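PDB 5GGY: Iron(III) ABC transporter, periplasmic iron-compound-binding protein from Vibrio cholerae, which probably binds iron(III)-siderophore complexes such as ferric desferal in the periplasm and delivers them to an ABC transporter for uptake. Local coordinates for residues D25-V30 and P53-S58; P78-A83 and T125-E130; A161-R166 and V173-E178; S180-V185 and V255-G260. All coordinates share one frame; numbering follows the deposited sequence.

The four contacts illustrate how a two-lobed binding protein is held together, by contacts that follow one another along the chain from one lobe to the other. Interactions 1 and 2 lie on the same side of the chain's centre, 13 Å apart between centres, and share packing: Val-30 CG1 of one is 3.6 Å from Leu-82 CD1 of the other. Interactions 2 and 3 are the most distant pair, at 33 Å between centres, one in each lobe. Interaction 4 is central and touches interactions 1 and 3: its Gly-260 N is 2.9 Å from Glu-28 OE2, while its Ser-257 OG is 2.8 Å from Arg-166 NH1. In this family the siderophore is taken up in the cleft between the lobes.

Interaction 1: residues D25-V30 and P53-S58; sequences DLLEQV and PEVPSS
Helix residues Leu-27 and Glu-28 face the irregular segment 53-58, with the CA of Glu-28 6.2 Å from the CA of Pro-53 and the CA of Leu-27 8.4 Å from that of Val-55. Two side-chain pairs, each meeting at about a right angle, make up the contact. In the first, the loop enters through a cis peptide bond before Pro-53, which directs its CB toward the helix and lays its ring atoms CD and CG against Glu-28: Pro-53 CD comes within 3.7 Å of Glu-28 CG and 4.0 Å of Glu-28 CB, while Pro-53 CG reaches the Glu-28 backbone O at 4.0 Å. Glu-28 plays a double part. Its methylenes serve as an apolar surface for Pro-53, and its extended chain carries the carboxylate on, OE2 to Gly-260 N and OE1, more weakly, to Ser-263 N. In the second pair a single methyl meets a single methyl, Leu-27 CD2 to Val-55 CG2 at 3.8 Å; Leu-27 reaches that far because its CG stands anti to the backbone N (chi1 178°). Tyr-46 of helix 43-49 touches both Leu-27 and Val-55, and its hydroxyl is hydrogen-bonded to Pro-53 O. The arrangement is that of a connecting loop laid across the outside of a helix in an alpha/beta lobe, here the N-terminal lobe expected of a siderophore-binding protein.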
loop_
_atom_site.group_PDB
_atom_site.type_symbol
_atom_site.label_atom_id
_atom_site.label_comp_id
_atom_site.label_asym_id
_atom_site.label_seq_id
_atom_site.Cartn_x
_atom_site.Cartn_y
_atom_site.Cartn_z
ATOM N N ASP A 25 11.120 1.077 16.290
ATOM C CA ASP A 25 10.460 0.963 14.995
ATOM C C ASP A 25 10.844 -0.359 14.339
ATOM O O ASP A 25 9.990 -1.082 13.832
ATOM C CB ASP A 25 10.814 2.151 14.091
ATOM C CG ASP A 25 12.303 2.276 13.836
ATOM O OD1 ASP A 25 13.095 1.746 14.642
ATOM O OD2 ASP A 25 12.682 2.908 12.826
ATOM N N LEU A 26 12.135 -0.675 14.382
ATOM C CA LEU A 26 12.650 -1.934 13.858
ATOM C C LEU A 26 12.151 -3.117 14.674
ATOM O O LEU A 26 11.909 -4.196 14.133
ATOM C CB LEU A 26 14.178 -1.925 13.847
ATOM C CG LEU A 26 14.837 -0.952 12.871
ATOM C CD1 LEU A 26 16.356 -1.022 12.974
ATOM C CD2 LEU A 26 14.371 -1.230 11.444
ATOM N N LEU A 27 12.012 -2.912 15.980
ATOM C CA LEU A 27 11.470 -3.939 16.860
ATOM C C LEU A 27 10.050 -4.284 16.442
ATOM O O LEU A 27 9.669 -5.451 16.420
ATOM C CB LEU A 27 11.497 -3.480 18.318
ATOM C CG LEU A 27 10.900 -4.447 19.344
ATOM C CD1 LEU A 27 11.510 -5.838 19.221
ATOM C CD2 LEU A 27 11.082 -3.910 20.755
ATOM N N GLU A 28 9.272 -3.257 16.114
ATOM C CA GLU A 28 7.912 -3.447 15.624
ATOM C C GLU A 28 7.906 -4.208 14.301
ATOM O O GLU A 28 7.133 -5.151 14.123
ATOM C CB GLU A 28 7.208 -2.099 15.452
ATOM C CG GLU A 28 5.934 -2.172 14.618
ATOM C CD GLU A 28 5.457 -0.808 14.166
ATOM O OE1 GLU A 28 4.817 -0.726 13.096
ATOM O OE2 GLU A 28 5.716 0.181 14.885
ATOM N N GLN A 29 8.778 -3.794 13.384
ATOM C CA GLN A 29 8.855 -4.385 12.051
ATOM C C GLN A 29 9.086 -5.893 12.082
ATOM O O GLN A 29 8.360 -6.646 11.434
ATOM C CB GLN A 29 9.967 -3.719 11.234
ATOM C CG GLN A 29 9.803 -2.218 11.007
ATOM C CD GLN A 29 8.737 -1.870 9.981
ATOM O OE1 GLN A 29 7.598 -2.331 10.064
ATOM N NE2 GLN A 29 9.105 -1.045 9.006
ATOM N N VAL A 30 10.093 -6.334 12.830
ATOM C CA VAL A 30 10.432 -7.756 12.864
ATOM C C VAL A 30 9.355 -8.580 13.566
ATOM O O VAL A 30 9.104 -9.724 13.192
ATOM C CB VAL A 30 11.796 -8.011 13.554
ATOM C CG1 VAL A 30 12.934 -7.520 12.679
ATOM C CG2 VAL A 30 11.846 -7.359 14.928
ATOM N N PRO A 53 3.218 -3.900 18.500
ATOM C CA PRO A 53 2.948 -5.290 18.888
ATOM C C PRO A 53 3.620 -5.686 20.202
ATOM O O PRO A 53 4.648 -5.111 20.565
ATOM C CB PRO A 53 3.527 -6.092 17.722
ATOM C CG PRO A 53 4.635 -5.250 17.225
ATOM C CD PRO A 53 4.170 -3.826 17.378
ATOM N N GLU A 54 3.036 -6.653 20.903
ATOM C CA GLU A 54 3.572 -7.094 22.185
ATOM C C GLU A 54 4.904 -7.814 22.015
ATOM O O GLU A 54 5.035 -8.710 21.183
ATOM C CB GLU A 54 2.580 -8.010 22.901
ATOM C CG GLU A 54 3.089 -8.513 24.245
ATOM C CD GLU A 54 2.255 -9.643 24.814
ATOM O OE1 GLU A 54 2.673 -10.233 25.833
ATOM O OE2 GLU A 54 1.183 -9.944 24.244
ATOM N N VAL A 55 5.891 -7.412 22.808
ATOM C CA VAL A 55 7.185 -8.076 22.804
ATOM C C VAL A 55 7.113 -9.371 23.606
ATOM O O VAL A 55 6.716 -9.358 24.770
ATOM C CB VAL A 55 8.283 -7.168 23.388
ATOM C CG1 VAL A 55 9.592 -7.926 23.513
ATOM C CG2 VAL A 55 8.458 -5.925 22.526
ATOM N N PRO A 56 7.476 -10.499 22.976
ATOM C CA PRO A 56 7.547 -11.790 23.669
ATOM C C PRO A 56 8.513 -11.742 24.851
ATOM O O PRO A 56 9.520 -11.040 24.792
ATOM C CB PRO A 56 8.054 -12.749 22.584
ATOM C CG PRO A 56 7.692 -12.095 21.297
ATOM C CD PRO A 56 7.793 -10.622 21.542
ATOM N N SER A 57 8.208 -12.486 25.908
ATOM C CA SER A 57 9.013 -12.466 27.127
ATOM C C SER A 57 10.402 -13.074 26.921
ATOM O O SER A 57 11.293 -12.887 27.750
ATOM C CB SER A 57 8.283 -13.202 28.255
ATOM O OG SER A 57 7.994 -14.540 27.889
ATOM N N SER A 58 10.581 -13.792 25.817
ATOM C CA SER A 58 11.861 -14.422 25.507
ATOM C C SER A 58 12.929 -13.391 25.154
ATOM O O SER A 58 14.119 -13.621 25.365
ATOM C CB SER A 58 11.705 -15.409 24.354
ATOM O OG SER A 58 11.522 -14.722 23.128
#

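Interaction 2: residues P78-A83 and T125-E130; sequences PDVILA and TLFGKE
Phe-127 meets Val-80 and Leu-82 through apolar contacts, and those two pairs make up the whole interaction. Aliphatic-to-ring-edge contact comes first: Val-80 CG2 sits near the plane of the phenyl ring and outside its rim, 4.0 Å from Phe-127 CZ and equally 4.0 Å from Phe-127 CE1, so that it faces the bond between these two carbons. The two side chains run past each other in opposite directions. The other approach is oblique, Leu-82 CD1 lying 4.3 Å from Phe-127 CE2. Val-80 and Leu-82 are alternate residues of one strand and both direct their CB toward the segment that carries the ring, as residues two apart in a beta strand do. That strand, 80-83, is the middle one of a three-stranded parallel sheet between 19-21 and 100-102, part of the alpha/beta N-terminal lobe of this family, and the ring points its CE1-CZ edge at the strand's Val-80. Val-19 of the edge strand also touches the ring. The ring is carried by the first residue to leave helical geometry after helix 112-126, in the short turn that leads to helix 130-154. Its CG lies anti to the carbonyl carbon of Phe-127 (chi1 -65°), a torsion that directs the ring so that its far end, CE1 and CZ, reaches the strand.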
loop_
_atom_site.group_PDB
_atom_site.type_symbol
_atom_site.label_atom_id
_atom_site.label_comp_id
_atom_site.label_asym_id
_atom_site.label_seq_id
_atom_site.Cartn_x
_atom_site.Cartn_y
_atom_site.Cartn_z
ATOM N N PRO A 78 24.276 -12.812 18.009
ATOM C CA PRO A 78 23.313 -12.669 16.914
ATOM C C PRO A 78 23.928 -13.007 15.564
ATOM O O PRO A 78 25.139 -13.205 15.466
ATOM C CB PRO A 78 22.934 -11.191 16.982
ATOM C CG PRO A 78 24.177 -10.529 17.476
ATOM C CD PRO A 78 24.812 -11.508 18.442
ATOM N N ASP A 79 23.089 -13.074 14.538
ATOM C CA ASP A 79 23.553 -13.268 13.174
ATOM C C ASP A 79 23.516 -11.932 12.436
ATOM O O ASP A 79 24.359 -11.655 11.582
ATOM C CB ASP A 79 22.692 -14.310 12.453
ATOM C CG ASP A 79 22.682 -15.652 13.161
ATOM O OD1 ASP A 79 23.772 -16.148 13.508
ATOM O OD2 ASP A 79 21.584 -16.205 13.377
ATOM N N VAL A 80 22.523 -11.115 12.777
ATOM C CA VAL A 80 22.392 -9.770 12.233
ATOM C C VAL A 80 21.989 -8.794 13.326
ATOM O O VAL A 80 21.270 -9.147 14.261
ATOM C CB VAL A 80 21.346 -9.693 11.095
ATOM C CG1 VAL A 80 21.966 -10.089 9.760
ATOM C CG2 VAL A 80 20.124 -10.545 11.424
ATOM N N ILE A 81 22.469 -7.563 13.204
ATOM C CA ILE A 81 22.069 -6.485 14.095
ATOM C C ILE A 81 21.353 -5.408 13.291
ATOM O O ILE A 81 21.894 -4.888 12.317
ATOM C CB ILE A 81 23.275 -5.867 14.831
ATOM C CG1 ILE A 81 23.980 -6.924 15.688
ATOM C CG2 ILE A 81 22.824 -4.692 15.688
ATOM C CD1 ILE A 81 25.234 -6.420 16.375
ATOM N N LEU A 82 20.127 -5.081 13.689
ATOM C CA LEU A 82 19.350 -4.077 12.974
ATOM C C LEU A 82 19.450 -2.725 13.673
ATOM O O LEU A 82 19.088 -2.590 14.842
ATOM C CB LEU A 82 17.887 -4.513 12.849
ATOM C CG LEU A 82 17.642 -5.928 12.311
ATOM C CD1 LEU A 82 16.169 -6.134 12.003
ATOM C CD2 LEU A 82 18.494 -6.227 11.086
ATOM N N ALA A 83 19.955 -1.729 12.952
ATOM C CA ALA A 83 20.169 -0.404 13.522
ATOM C C ALA A 83 19.438 0.685 12.737
ATOM O O ALA A 83 19.197 0.548 11.540
ATOM C CB ALA A 83 21.656 -0.098 13.585
ATOM N N THR A 125 11.905 -9.339 2.737
ATOM C CA THR A 125 12.692 -9.988 1.697
ATOM C C THR A 125 13.938 -10.648 2.289
ATOM O O THR A 125 14.304 -11.764 1.915
ATOM C CB THR A 125 13.102 -8.981 0.602
ATOM O OG1 THR A 125 11.926 -8.411 0.007
ATOM C CG2 THR A 125 13.940 -9.663 -0.472
ATOM N N LEU A 126 14.572 -9.955 3.228
ATOM C CA LEU A 126 15.781 -10.456 3.872
ATOM C C LEU A 126 15.515 -11.677 4.744
ATOM O O LEU A 126 16.324 -12.601 4.792
ATOM C CB LEU A 126 16.427 -9.353 4.715
ATOM C CG LEU A 126 16.979 -8.147 3.954
ATOM C CD1 LEU A 126 17.508 -7.109 4.929
ATOM C CD2 LEU A 126 18.063 -8.582 2.982
ATOM N N PHE A 127 14.382 -11.679 5.436
ATOM C CA PHE A 127 14.064 -12.765 6.358
ATOM C C PHE A 127 13.030 -13.734 5.784
ATOM O O PHE A 127 12.513 -14.594 6.498
ATOM C CB PHE A 127 13.561 -12.203 7.692
ATOM C CG PHE A 127 14.595 -11.425 8.455
ATOM C CD1 PHE A 127 15.590 -12.078 9.165
ATOM C CD2 PHE A 127 14.569 -10.039 8.468
ATOM C CE1 PHE A 127 16.539 -11.361 9.868
ATOM C CE2 PHE A 127 15.512 -9.319 9.168
ATOM C CZ PHE A 127 16.501 -9.981 9.871
ATOM N N GLY A 128 12.740 -13.598 4.493
ATOM C CA GLY A 128 11.822 -14.500 3.818
ATOM C C GLY A 128 10.405 -14.460 4.362
ATOM O O GLY A 128 9.785 -15.502 4.571
ATOM N N LYS A 129 9.894 -13.255 4.591
ATOM C CA LYS A 129 8.545 -13.073 5.119
ATOM C C LYS A 129 7.728 -12.134 4.235
ATOM O O LYS A 129 6.955 -11.318 4.732
ATOM C CB LYS A 129 8.597 -12.527 6.548
ATOM C CG LYS A 129 9.293 -13.437 7.549
ATOM C CD LYS A 129 8.413 -14.611 7.953
ATOM C CE LYS A 129 9.039 -15.392 9.102
ATOM N NZ LYS A 129 8.131 -16.444 9.642
ATOM N N GLU A 130 7.904 -12.256 2.923
ATOM C CA GLU A 130 7.251 -11.363 1.970
ATOM C C GLU A 130 5.734 -11.532 1.939
ATOM O O GLU A 130 4.998 -10.551 1.833
ATOM C CB GLU A 130 7.827 -11.581 0.568
ATOM C CG GLU A 130 9.128 -10.834 0.315
ATOM C CD GLU A 130 10.162 -11.678 -0.403
ATOM O OE1 GLU A 130 10.623 -11.264 -1.489
ATOM O OE2 GLU A 130 10.526 -12.751 0.126
#

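Interaction 3: residues A161-R166 and V173-E178; sequences AVVTLR and VFLYTE
The Tyr-176 ring meets the neighbouring strand with its edge: Thr-164 C, Leu-165 N and Arg-166 NE all lie in its plane, while Thr-164 OG1 approaches obliquely, 3.3 Å from Tyr-176 CD2. The guanidinium of Arg-166 is likewise met at its edge, by the Tyr-176 hydroxyl, and the two planes are turned 70° apart, so the groups do not stack. Arg-166 NE donates to Tyr-176 OH at 2.7 Å, a short bond but a bent one (135° at the hydrogen). The arginine chain, extended from CG to NE (chi2 -175°), passes beside the hydroxyl end of the ring and brings NE to the phenol oxygen. The backbones carrying these groups pair as an antiparallel ladder. Arg-166 and Phe-174 form a hydrogen-bonded pair, with Phe-174 N to Arg-166 O at 2.8 Å and Arg-166 N to Phe-174 O at 3.2 Å; Tyr-176 N to Thr-164 O, 3.1 Å, continues it past the non-hydrogen-bonded pair Leu-165 and Leu-175. On the leucine face, Leu-175 CD2 packs on Val-163 CG2 at 3.7 Å, and Leu-165 CD2 meets Val-173 CG2, also at 3.7 Å. This is the hairpin of strands 161-167 and 172-176 in a mixed sheet. Ser-257 OG bonds to Arg-166 NH1 and weakly to Tyr-176 OH, so the buried phenol oxygen has two polar partners, and the nearby guanidinium would be expected to make it more acidic.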
loop_
_atom_site.group_PDB
_atom_site.type_symbol
_atom_site.label_atom_id
_atom_site.label_comp_id
_atom_site.label_asym_id
_atom_site.label_seq_id
_atom_site.Cartn_x
_atom_site.Cartn_y
_atom_site.Cartn_z
ATOM N N ALA A 161 -10.922 19.203 9.969
ATOM C CA ALA A 161 -9.478 19.411 9.990
ATOM C C ALA A 161 -8.906 18.982 11.337
ATOM O O ALA A 161 -9.450 19.323 12.387
ATOM C CB ALA A 161 -9.143 20.867 9.705
ATOM N N VAL A 162 -7.812 18.229 11.300
ATOM C CA VAL A 162 -7.222 17.673 12.513
ATOM C C VAL A 162 -5.745 18.034 12.644
ATOM O O VAL A 162 -4.990 17.963 11.675
ATOM C CB VAL A 162 -7.363 16.133 12.554
ATOM C CG1 VAL A 162 -6.709 15.561 13.806
ATOM C CG2 VAL A 162 -8.826 15.728 12.493
ATOM N N VAL A 163 -5.342 18.435 13.843
ATOM C CA VAL A 163 -3.930 18.603 14.149
ATOM C C VAL A 163 -3.525 17.599 15.229
ATOM O O VAL A 163 -4.251 17.381 16.202
ATOM C CB VAL A 163 -3.601 20.049 14.599
ATOM C CG1 VAL A 163 -4.438 20.453 15.798
ATOM C CG2 VAL A 163 -2.118 20.199 14.894
ATOM N N THR A 164 -2.376 16.964 15.036
ATOM C CA THR A 164 -1.882 15.958 15.972
ATOM C C THR A 164 -0.604 16.422 16.661
ATOM O O THR A 164 0.238 17.074 16.043
ATOM C CB THR A 164 -1.615 14.626 15.266
ATOM O OG1 THR A 164 -0.716 13.843 16.059
ATOM C CG2 THR A 164 -0.995 14.871 13.895
ATOM N N LEU A 165 -0.454 16.072 17.935
ATOM C CA LEU A 165 0.733 16.474 18.681
ATOM C C LEU A 165 0.988 15.627 19.921
ATOM O O LEU A 165 0.145 14.849 20.351
ATOM C CB LEU A 165 0.648 17.966 19.074
ATOM C CG LEU A 165 -0.432 18.618 19.954
ATOM C CD1 LEU A 165 -1.838 18.439 19.392
ATOM C CD2 LEU A 165 -0.375 18.174 21.416
ATOM N N ARG A 166 2.184 15.790 20.472
ATOM C CA ARG A 166 2.511 15.316 21.810
ATOM C C ARG A 166 2.953 16.516 22.641
ATOM O O ARG A 166 3.427 17.515 22.100
ATOM C CB ARG A 166 3.616 14.256 21.784
ATOM C CG ARG A 166 3.229 12.936 21.134
ATOM C CD ARG A 166 4.357 11.922 21.271
ATOM N NE ARG A 166 4.133 10.725 20.464
ATOM C CZ ARG A 166 3.609 9.596 20.929
ATOM N NH1 ARG A 166 3.442 8.556 20.121
ATOM N NH2 ARG A 166 3.255 9.504 22.203
ATOM N N VAL A 173 4.690 22.165 22.839
ATOM C CA VAL A 173 4.019 21.126 22.058
ATOM C C VAL A 173 4.836 20.681 20.841
ATOM O O VAL A 173 5.486 21.491 20.192
ATOM C CB VAL A 173 2.616 21.620 21.608
ATOM C CG1 VAL A 173 2.298 21.195 20.188
ATOM C CG2 VAL A 173 1.551 21.141 22.579
ATOM N N PHE A 174 4.809 19.380 20.559
ATOM C CA PHE A 174 5.419 18.824 19.354
ATOM C C PHE A 174 4.378 18.571 18.275
ATOM O O PHE A 174 3.736 17.530 18.263
ATOM C CB PHE A 174 6.152 17.515 19.659
ATOM C CG PHE A 174 7.429 17.694 20.429
ATOM C CD1 PHE A 174 8.445 18.497 19.941
ATOM C CD2 PHE A 174 7.621 17.034 21.629
ATOM C CE1 PHE A 174 9.622 18.655 20.646
ATOM C CE2 PHE A 174 8.796 17.185 22.336
ATOM C CZ PHE A 174 9.797 17.997 21.848
ATOM N N LEU A 175 4.213 19.530 17.372
ATOM C CA LEU A 175 3.285 19.374 16.255
ATOM C C LEU A 175 3.851 18.426 15.209
ATOM O O LEU A 175 5.007 18.552 14.808
ATOM C CB LEU A 175 2.971 20.724 15.607
ATOM C CG LEU A 175 2.154 21.725 16.423
ATOM C CD1 LEU A 175 1.924 22.996 15.621
ATOM C CD2 LEU A 175 0.830 21.112 16.845
ATOM N N TYR A 176 3.034 17.480 14.761
ATOM C CA TYR A 176 3.479 16.530 13.745
ATOM C C TYR A 176 3.375 17.133 12.349
ATOM O O TYR A 176 2.328 17.644 11.956
ATOM C CB TYR A 176 2.690 15.222 13.845
ATOM C CG TYR A 176 3.167 14.378 15.002
ATOM C CD1 TYR A 176 4.296 13.577 14.879
ATOM C CD2 TYR A 176 2.518 14.416 16.228
ATOM C CE1 TYR A 176 4.748 12.819 15.937
ATOM C CE2 TYR A 176 2.964 13.660 17.291
ATOM C CZ TYR A 176 4.079 12.866 17.141
ATOM O OH TYR A 176 4.530 12.113 18.197
ATOM N N THR A 177 4.480 17.067 11.614
ATOM C CA THR A 177 4.624 17.789 10.357
ATOM C C THR A 177 4.242 16.955 9.134
ATOM O O THR A 177 3.762 15.830 9.260
ATOM C CB THR A 177 6.068 18.292 10.185
ATOM O OG1 THR A 177 6.948 17.181 9.982
ATOM C CG2 THR A 177 6.513 19.062 11.424
ATOM N N GLU A 178 4.473 17.524 7.954
ATOM C CA GLU A 178 4.035 16.935 6.689
ATOM C C GLU A 178 4.667 15.573 6.413
ATOM O O GLU A 178 4.033 14.694 5.831
ATOM C CB GLU A 178 4.347 17.888 5.532
ATOM C CG GLU A 178 3.848 17.414 4.179
ATOM C CD GLU A 178 4.266 18.332 3.047
ATOM O OE1 GLU A 178 3.810 18.113 1.905
ATOM O OE2 GLU A 178 5.050 19.272 3.300
#

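Interaction 4: residues S180-V185 and V255-G260; sequences STPQYV and VWSYGG
Thr-181 and Ser-257 make the nearest approach: Thr-181 OG1 lies 2.9 Å from the backbone O of Ser-257. The hydroxyl is held between the backbone N and the carbonyl carbon of its own residue (chi1 52°), which turns it to the loop. Beside it Pro-182 CG rests 4.2 Å from Ser-257 CB, a loose apolar touch. Two waters fill out this first shell. Water 1 accepts from Thr-181 N at 3.1 Å and donates to Ser-257 O at 2.8 Å, tying the first turn of the helix to the loop. Water 2 is gripped by three groups: it donates to Trp-256 O at 2.6 Å, accepts from Gly-259 N at 2.8 Å, and bonds to Thr-181 OG1 at 3.2 Å. Two backbone amides and two carbonyls of this buried junction are thus bonded to water. Further out, Ser-180 at the N-cap accepts a weak capping bond at its OG from Gln-183 N, and that OG is bonded in addition to Thr-177 O. On the loop side, the Tyr-258 ring has Ser-257 CB over the centre of one face, Ser-257 OG is hydrogen-bonded to Arg-166 NH1, and Trp-256 stacks edge-to-face with Trp-24. The whole is a water-bridged junction between a capped helix N-terminus and a loop, about 4 Å from the chain's centre and probably between the lobes. Around it, Thr-181 packs on Leu-264 of helix 262-276 and Ala-113 of helix 112-126, while Pro-182 and Tyr-258 both touch Tyr-176 of strand 172-176.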
loop_
_atom_site.group_PDB
_atom_site.type_symbol
_atom_site.label_atom_id
_atom_site.label_comp_id
_atom_site.label_asym_id
_atom_site.label_seq_id
_atom_site.Cartn_x
_atom_site.Cartn_y
_atom_site.Cartn_z
ATOM N N SER A 180 5.627 13.424 8.658
ATOM C CA SER A 180 5.440 12.534 9.799
ATOM C C SER A 180 4.488 11.391 9.464
ATOM O O SER A 180 3.814 11.406 8.436
ATOM C CB SER A 180 4.913 13.311 11.008
ATOM O OG SER A 180 3.617 13.824 10.761
ATOM N N THR A 181 4.443 10.396 10.344
ATOM C CA THR A 181 3.528 9.270 10.183
ATOM C C THR A 181 2.072 9.585 10.576
ATOM O O THR A 181 1.151 9.034 9.971
ATOM C CB THR A 181 4.012 8.031 10.982
ATOM O OG1 THR A 181 4.267 8.388 12.344
ATOM C CG2 THR A 181 5.282 7.466 10.366
ATOM N N PRO A 182 1.846 10.457 11.584
ATOM C CA PRO A 182 0.431 10.782 11.806
ATOM C C PRO A 182 -0.178 11.586 10.658
ATOM O O PRO A 182 -1.367 11.444 10.375
ATOM C CB PRO A 182 0.458 11.608 13.094
ATOM C CG PRO A 182 1.707 11.197 13.783
ATOM C CD PRO A 182 2.690 10.966 12.682
ATOM N N GLN A 183 0.632 12.419 10.014
ATOM C CA GLN A 183 0.186 13.182 8.852
ATOM C C GLN A 183 -0.275 12.247 7.738
ATOM O O GLN A 183 -1.308 12.474 7.106
ATOM C CB GLN A 183 1.305 14.096 8.348
ATOM C CG GLN A 183 1.012 14.771 7.017
ATOM C CD GLN A 183 -0.067 15.834 7.111
ATOM O OE1 GLN A 183 -0.468 16.239 8.203
ATOM N NE2 GLN A 183 -0.543 16.294 5.960
ATOM N N TYR A 184 0.502 11.195 7.509
ATOM C CA TYR A 184 0.167 10.173 6.528
ATOM C C TYR A 184 -1.145 9.497 6.900
ATOM O O TYR A 184 -1.991 9.236 6.044
ATOM C CB TYR A 184 1.300 9.147 6.433
ATOM C CG TYR A 184 0.947 7.863 5.707
ATOM C CD1 TYR A 184 0.427 6.767 6.392
ATOM C CD2 TYR A 184 1.169 7.733 4.344
ATOM C CE1 TYR A 184 0.113 5.595 5.733
ATOM C CE2 TYR A 184 0.862 6.565 3.678
ATOM C CZ TYR A 184 0.336 5.498 4.378
ATOM O OH TYR A 184 0.026 4.331 3.719
ATOM N N VAL A 185 -1.298 9.214 8.188
ATOM C CA VAL A 185 -2.508 8.597 8.713
ATOM C C VAL A 185 -3.730 9.490 8.490
ATOM O O VAL A 185 -4.785 9.016 8.057
ATOM C CB VAL A 185 -2.358 8.282 10.215
ATOM C CG1 VAL A 185 -3.715 8.084 10.872
ATOM C CG2 VAL A 185 -1.460 7.063 10.419
ATOM N N VAL A 255 0.171 5.107 20.957
ATOM C CA VAL A 255 0.647 4.557 19.694
ATOM C C VAL A 255 1.920 5.283 19.286
ATOM O O VAL A 255 1.933 6.506 19.170
ATOM C CB VAL A 255 -0.392 4.683 18.564
ATOM C CG1 VAL A 255 0.191 4.153 17.270
ATOM C CG2 VAL A 255 -1.668 3.931 18.915
ATOM N N TRP A 256 2.987 4.524 19.075
ATOM C CA TRP A 256 4.291 5.100 18.774
ATOM C C TRP A 256 4.276 5.845 17.442
ATOM O O TRP A 256 4.015 5.260 16.387
ATOM C CB TRP A 256 5.360 4.005 18.770
ATOM C CG TRP A 256 6.780 4.505 18.806
ATOM C CD1 TRP A 256 7.792 4.145 17.966
ATOM C CD2 TRP A 256 7.346 5.442 19.734
ATOM N NE1 TRP A 256 8.951 4.798 18.309
ATOM C CE2 TRP A 256 8.704 5.602 19.390
ATOM C CE3 TRP A 256 6.837 6.163 20.820
ATOM C CZ2 TRP A 256 9.559 6.451 20.094
ATOM C CZ3 TRP A 256 7.685 7.005 21.516
ATOM C CH2 TRP A 256 9.030 7.144 21.150
ATOM N N SER A 257 4.554 7.143 17.503
ATOM C CA SER A 257 4.515 7.996 16.323
ATOM C C SER A 257 5.836 7.973 15.566
ATOM O O SER A 257 6.033 8.734 14.620
ATOM C CB SER A 257 4.166 9.430 16.717
ATOM O OG SER A 257 3.005 9.474 17.532
ATOM N N TYR A 258 6.737 7.096 15.992
ATOM C CA TYR A 258 8.018 6.923 15.322
ATOM C C TYR A 258 8.302 5.441 15.097
ATOM O O TYR A 258 9.397 4.957 15.383
ATOM C CB TYR A 258 9.142 7.565 16.135
ATOM C CG TYR A 258 8.753 8.890 16.756
ATOM C CD1 TYR A 258 8.318 8.960 18.074
ATOM C CD2 TYR A 258 8.810 10.068 16.022
ATOM C CE1 TYR A 258 7.959 10.161 18.644
ATOM C CE2 TYR A 258 8.452 11.279 16.586
ATOM C CZ TYR A 258 8.026 11.319 17.898
ATOM O OH TYR A 258 7.665 12.516 18.474
ATOM N N GLY A 259 7.307 4.725 14.584
ATOM C CA GLY A 259 7.406 3.285 14.433
ATOM C C GLY A 259 7.508 2.804 12.998
ATOM O O GLY A 259 7.978 3.526 12.118
ATOM N N GLY A 260 7.061 1.574 12.766
ATOM C CA GLY A 260 7.151 0.955 11.455
ATOM C C GLY A 260 5.871 1.020 10.647
ATOM O O GLY A 260 5.044 1.914 10.836
HETATM O O HOH W 1 6.234 10.811 12.792
HETATM O O HOH W 2 4.730 5.558 13.853
#